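Local coordinates for 350aa long hypothetical aspartate-semialdehyde dehydrogenase (Sulfolobus tokodaii, PDB 2EP5), which probably reduces malonyl-CoA to malonate semialdehyde with NADPH, as a member of the aspartate-semialdehyde dehydrogenase family, at residues Pro149-Lys161 / Glu204-Asn216. Numbering follows the deposited sequence.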
# COMPACT_ATOMS: atom_id res chain seq x y z
N PRO A 149 -17.89 -24.90 -0.64
CA PRO A 149 -16.45 -24.98 -0.86
C PRO A 149 -15.59 -23.79 -0.48
O PRO A 149 -16.08 -22.71 -0.15
CB PRO A 149 -16.36 -25.29 -2.35
CG PRO A 149 -17.49 -24.48 -2.91
CD PRO A 149 -18.62 -24.76 -1.92
N ASN A 150 -14.28 -24.02 -0.54
CA ASN A 150 -13.27 -23.01 -0.30
C ASN A 150 -13.60 -21.85 -1.25
O ASN A 150 -13.95 -22.09 -2.42
CB ASN A 150 -11.89 -23.62 -0.58
CG ASN A 150 -10.83 -22.59 -0.89
OD1 ASN A 150 -10.63 -22.21 -2.05
ND2 ASN A 150 -10.13 -22.12 0.14
N CYS A 151 -13.50 -20.62 -0.76
CA CYS A 151 -13.83 -19.44 -1.57
C CYS A 151 -13.17 -19.43 -2.95
O CYS A 151 -13.83 -19.16 -3.96
CB CYS A 151 -13.49 -18.16 -0.80
SG CYS A 151 -11.87 -18.12 -0.00
N THR A 152 -11.88 -19.75 -3.00
CA THR A 152 -11.16 -19.77 -4.27
C THR A 152 -11.72 -20.86 -5.18
O THR A 152 -11.90 -20.65 -6.38
CB THR A 152 -9.67 -20.02 -4.05
OG1 THR A 152 -9.17 -19.13 -3.04
CG2 THR A 152 -8.89 -19.81 -5.35
N ALA A 153 -11.99 -22.02 -4.60
CA ALA A 153 -12.54 -23.14 -5.35
C ALA A 153 -13.88 -22.72 -5.94
O ALA A 153 -14.15 -22.96 -7.12
CB ALA A 153 -12.73 -24.34 -4.43
N ALA A 154 -14.71 -22.11 -5.10
CA ALA A 154 -16.03 -21.64 -5.52
C ALA A 154 -15.90 -20.73 -6.74
O ALA A 154 -16.60 -20.91 -7.73
CB ALA A 154 -16.70 -20.90 -4.39
N ILE A 155 -14.99 -19.77 -6.66
CA ILE A 155 -14.79 -18.84 -7.75
C ILE A 155 -14.28 -19.54 -9.01
O ILE A 155 -14.81 -19.33 -10.10
CB ILE A 155 -13.82 -17.70 -7.32
CG1 ILE A 155 -14.44 -16.91 -6.16
CG2 ILE A 155 -13.53 -16.77 -8.50
CD1 ILE A 155 -13.52 -15.89 -5.51
N MET A 156 -13.26 -20.38 -8.86
CA MET A 156 -12.68 -21.10 -9.99
C MET A 156 -13.66 -22.04 -10.70
O MET A 156 -13.60 -22.22 -11.92
CB MET A 156 -11.48 -21.92 -9.53
CG MET A 156 -10.34 -21.11 -8.94
SD MET A 156 -9.79 -19.75 -10.00
CE MET A 156 -9.68 -18.42 -8.77
N SER A 157 -14.57 -22.66 -9.94
CA SER A 157 -15.52 -23.60 -10.51
C SER A 157 -16.51 -22.99 -11.49
O SER A 157 -16.99 -23.67 -12.39
CB SER A 157 -16.28 -24.33 -9.40
OG SER A 157 -17.12 -23.44 -8.66
N MET A 158 -16.82 -21.70 -11.32
CA MET A 158 -17.78 -21.03 -12.19
C MET A 158 -17.46 -21.15 -13.68
O MET A 158 -18.30 -21.62 -14.46
CB MET A 158 -17.90 -19.56 -11.81
CG MET A 158 -18.35 -19.33 -10.38
SD MET A 158 -19.98 -20.01 -10.06
CE MET A 158 -21.04 -18.66 -10.58
N PRO A 159 -16.26 -20.74 -14.11
CA PRO A 159 -15.95 -20.84 -15.53
C PRO A 159 -15.67 -22.27 -16.01
O PRO A 159 -15.89 -22.59 -17.18
CB PRO A 159 -14.74 -19.92 -15.69
CG PRO A 159 -14.04 -20.09 -14.40
CD PRO A 159 -15.16 -20.07 -13.38
N ILE A 160 -15.18 -23.12 -15.11
CA ILE A 160 -14.86 -24.49 -15.44
C ILE A 160 -16.07 -25.38 -15.75
O ILE A 160 -16.05 -26.13 -16.73
CB ILE A 160 -14.04 -25.13 -14.30
CG1 ILE A 160 -12.64 -24.50 -14.26
CG2 ILE A 160 -13.92 -26.64 -14.50
CD1 ILE A 160 -11.79 -24.99 -13.11
N LYS A 161 -17.12 -25.28 -14.94
CA LYS A 161 -18.32 -26.09 -15.13
C LYS A 161 -18.85 -26.06 -16.57
O LYS A 161 -18.96 -27.10 -17.22
CB LYS A 161 -19.43 -25.64 -14.16
CG LYS A 161 -20.76 -26.36 -14.35
CD LYS A 161 -20.66 -27.83 -13.99
CE LYS A 161 -22.01 -28.52 -14.19
NZ LYS A 161 -21.99 -29.92 -13.68
N GLU A 204 -4.20 -24.34 0.76
CA GLU A 204 -5.09 -23.80 -0.26
C GLU A 204 -5.05 -24.55 -1.59
O GLU A 204 -6.08 -24.78 -2.20
CB GLU A 204 -4.75 -22.33 -0.53
CG GLU A 204 -5.84 -21.56 -1.27
CD GLU A 204 -7.04 -21.26 -0.38
OE1 GLU A 204 -7.05 -21.71 0.79
OE2 GLU A 204 -7.98 -20.58 -0.86
N GLU A 205 -3.85 -24.92 -2.04
CA GLU A 205 -3.71 -25.60 -3.32
C GLU A 205 -4.35 -26.98 -3.37
O GLU A 205 -4.99 -27.33 -4.36
CB GLU A 205 -2.22 -25.65 -3.70
CG GLU A 205 -1.66 -24.24 -3.84
CD GLU A 205 -0.15 -24.15 -3.77
OE1 GLU A 205 0.47 -24.83 -2.92
OE2 GLU A 205 0.42 -23.37 -4.55
N ASP A 206 -4.22 -27.75 -2.30
CA ASP A 206 -4.80 -29.08 -2.25
C ASP A 206 -6.33 -29.00 -2.18
O ASP A 206 -7.03 -29.77 -2.84
CB ASP A 206 -4.24 -29.84 -1.05
CG ASP A 206 -4.57 -31.32 -1.11
OD1 ASP A 206 -4.26 -31.95 -2.14
OD2 ASP A 206 -5.15 -31.84 -0.12
N LYS A 207 -6.84 -28.06 -1.38
CA LYS A 207 -8.29 -27.87 -1.25
C LYS A 207 -8.92 -27.46 -2.58
O LYS A 207 -10.03 -27.89 -2.92
CB LYS A 207 -8.60 -26.79 -0.21
CG LYS A 207 -8.30 -27.18 1.22
CD LYS A 207 -8.57 -26.02 2.15
CE LYS A 207 -8.17 -26.35 3.58
NZ LYS A 207 -8.22 -25.13 4.44
N ILE A 208 -8.22 -26.61 -3.33
CA ILE A 208 -8.74 -26.16 -4.61
C ILE A 208 -8.89 -27.31 -5.58
O ILE A 208 -9.98 -27.55 -6.11
CB ILE A 208 -7.83 -25.08 -5.24
CG1 ILE A 208 -7.94 -23.78 -4.43
CG2 ILE A 208 -8.21 -24.85 -6.71
CD1 ILE A 208 -7.09 -22.64 -4.97
N ALA A 209 -7.80 -28.03 -5.82
CA ALA A 209 -7.80 -29.15 -6.74
C ALA A 209 -8.82 -30.23 -6.38
O ALA A 209 -9.61 -30.64 -7.23
CB ALA A 209 -6.39 -29.77 -6.82
N LYS A 210 -8.81 -30.69 -5.14
CA LYS A 210 -9.75 -31.72 -4.72
C LYS A 210 -11.21 -31.27 -4.77
O LYS A 210 -12.05 -31.95 -5.36
CB LYS A 210 -9.41 -32.21 -3.32
CG LYS A 210 -8.05 -32.88 -3.21
CD LYS A 210 -7.85 -33.53 -1.84
CE LYS A 210 -6.43 -34.07 -1.68
NZ LYS A 210 -6.04 -34.93 -2.85
N GLU A 211 -11.50 -30.14 -4.14
CA GLU A 211 -12.87 -29.63 -4.11
C GLU A 211 -13.43 -29.37 -5.51
O GLU A 211 -14.61 -29.58 -5.76
CB GLU A 211 -12.94 -28.35 -3.27
CG GLU A 211 -12.89 -28.62 -1.78
CD GLU A 211 -12.91 -27.34 -0.96
OE1 GLU A 211 -13.65 -26.40 -1.32
OE2 GLU A 211 -12.18 -27.29 0.06
N LEU A 212 -12.57 -28.92 -6.41
CA LEU A 212 -13.00 -28.66 -7.78
C LEU A 212 -13.48 -29.98 -8.41
O LEU A 212 -14.39 -30.00 -9.25
CB LEU A 212 -11.83 -28.07 -8.57
CG LEU A 212 -12.04 -26.81 -9.43
CD1 LEU A 212 -12.85 -25.78 -8.68
CD2 LEU A 212 -10.69 -26.26 -9.83
N THR A 213 -12.88 -31.09 -7.97
CA THR A 213 -13.23 -32.42 -8.45
C THR A 213 -14.66 -32.82 -8.05
O THR A 213 -15.39 -33.47 -8.82
CB THR A 213 -12.24 -33.47 -7.90
OG1 THR A 213 -11.04 -33.46 -8.69
CG2 THR A 213 -12.84 -34.84 -7.92
N LYS A 214 -15.07 -32.43 -6.85
CA LYS A 214 -16.41 -32.74 -6.36
C LYS A 214 -17.45 -31.76 -6.89
O LYS A 214 -18.56 -32.15 -7.23
CB LYS A 214 -16.43 -32.73 -4.84
CG LYS A 214 -17.72 -33.24 -4.24
CD LYS A 214 -17.60 -33.34 -2.72
CE LYS A 214 -18.85 -33.91 -2.09
NZ LYS A 214 -18.66 -34.11 -0.64
N LEU A 215 -17.09 -30.48 -6.96
CA LEU A 215 -18.01 -29.46 -7.46
C LEU A 215 -18.44 -29.74 -8.90
O LEU A 215 -19.59 -29.48 -9.27
CB LEU A 215 -17.36 -28.08 -7.39
CG LEU A 215 -17.14 -27.57 -5.97
CD1 LEU A 215 -16.25 -26.33 -6.00
CD2 LEU A 215 -18.50 -27.28 -5.31
N ASN A 216 -17.51 -30.27 -9.69
CA ASN A 216 -17.78 -30.56 -11.09
C ASN A 216 -18.17 -32.01 -11.32
O ASN A 216 -18.30 -32.45 -12.46
CB ASN A 216 -16.55 -30.23 -11.93
CG ASN A 216 -16.21 -28.76 -11.91
OD1 ASN A 216 -16.94 -27.94 -12.46
ND2 ASN A 216 -15.12 -28.41 -11.24
O HOH W 1 -21.25 -30.54 -11.09
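Leu212 enters the face of helix 151-160 as a knob into a hole lined by Ala153, Met156, Ser157 and Ile160. Its CD2 meets Ile160 CD1 at 3.7 Å, the two side chains crossing at about a right angle, while its CD1 lies over the backbone between Ala153 and Ser157. Leu215 spans Ser157 CB and the Pro149 ring, and Ile208 CD1 packs against Thr152 CG2. The helix axes pass 8.8 Å apart at -46°, and the CA atoms of Ala153 and Ile208 come within 4.9 Å of each other.

Polar groups gather at the N-terminal end of helix 151-160. Glu211, extended beyond CG, brings OE1 to Asn150 N, which binds its syn lone pair at 2.6 Å and 171°; Glu211 OE2 forms a salt bridge with Arg112. Asn150 itself is the N-cap: OD1 accepts from Ala153 N (2.9 Å), and ND2 gives a bond to Glu204 OE2 (2.8 Å) from above the carboxylate plane. A bend at chi2 (73°) turns the Glu204 carboxylate back to this site, where Thr152 OG1 donates to the same OE2 (2.9 Å) and Gln178 adds a further bond.

Two buried carboxylates thus hold Asn150, just before Cys151, the predicted acyl-thioester nucleophile: Glu211 at its backbone N and Glu204 at ND2. With Thr152 also touching His244, the predicted proton acceptor, the contact probably acts as a second shell that positions Cys151 at its helix start.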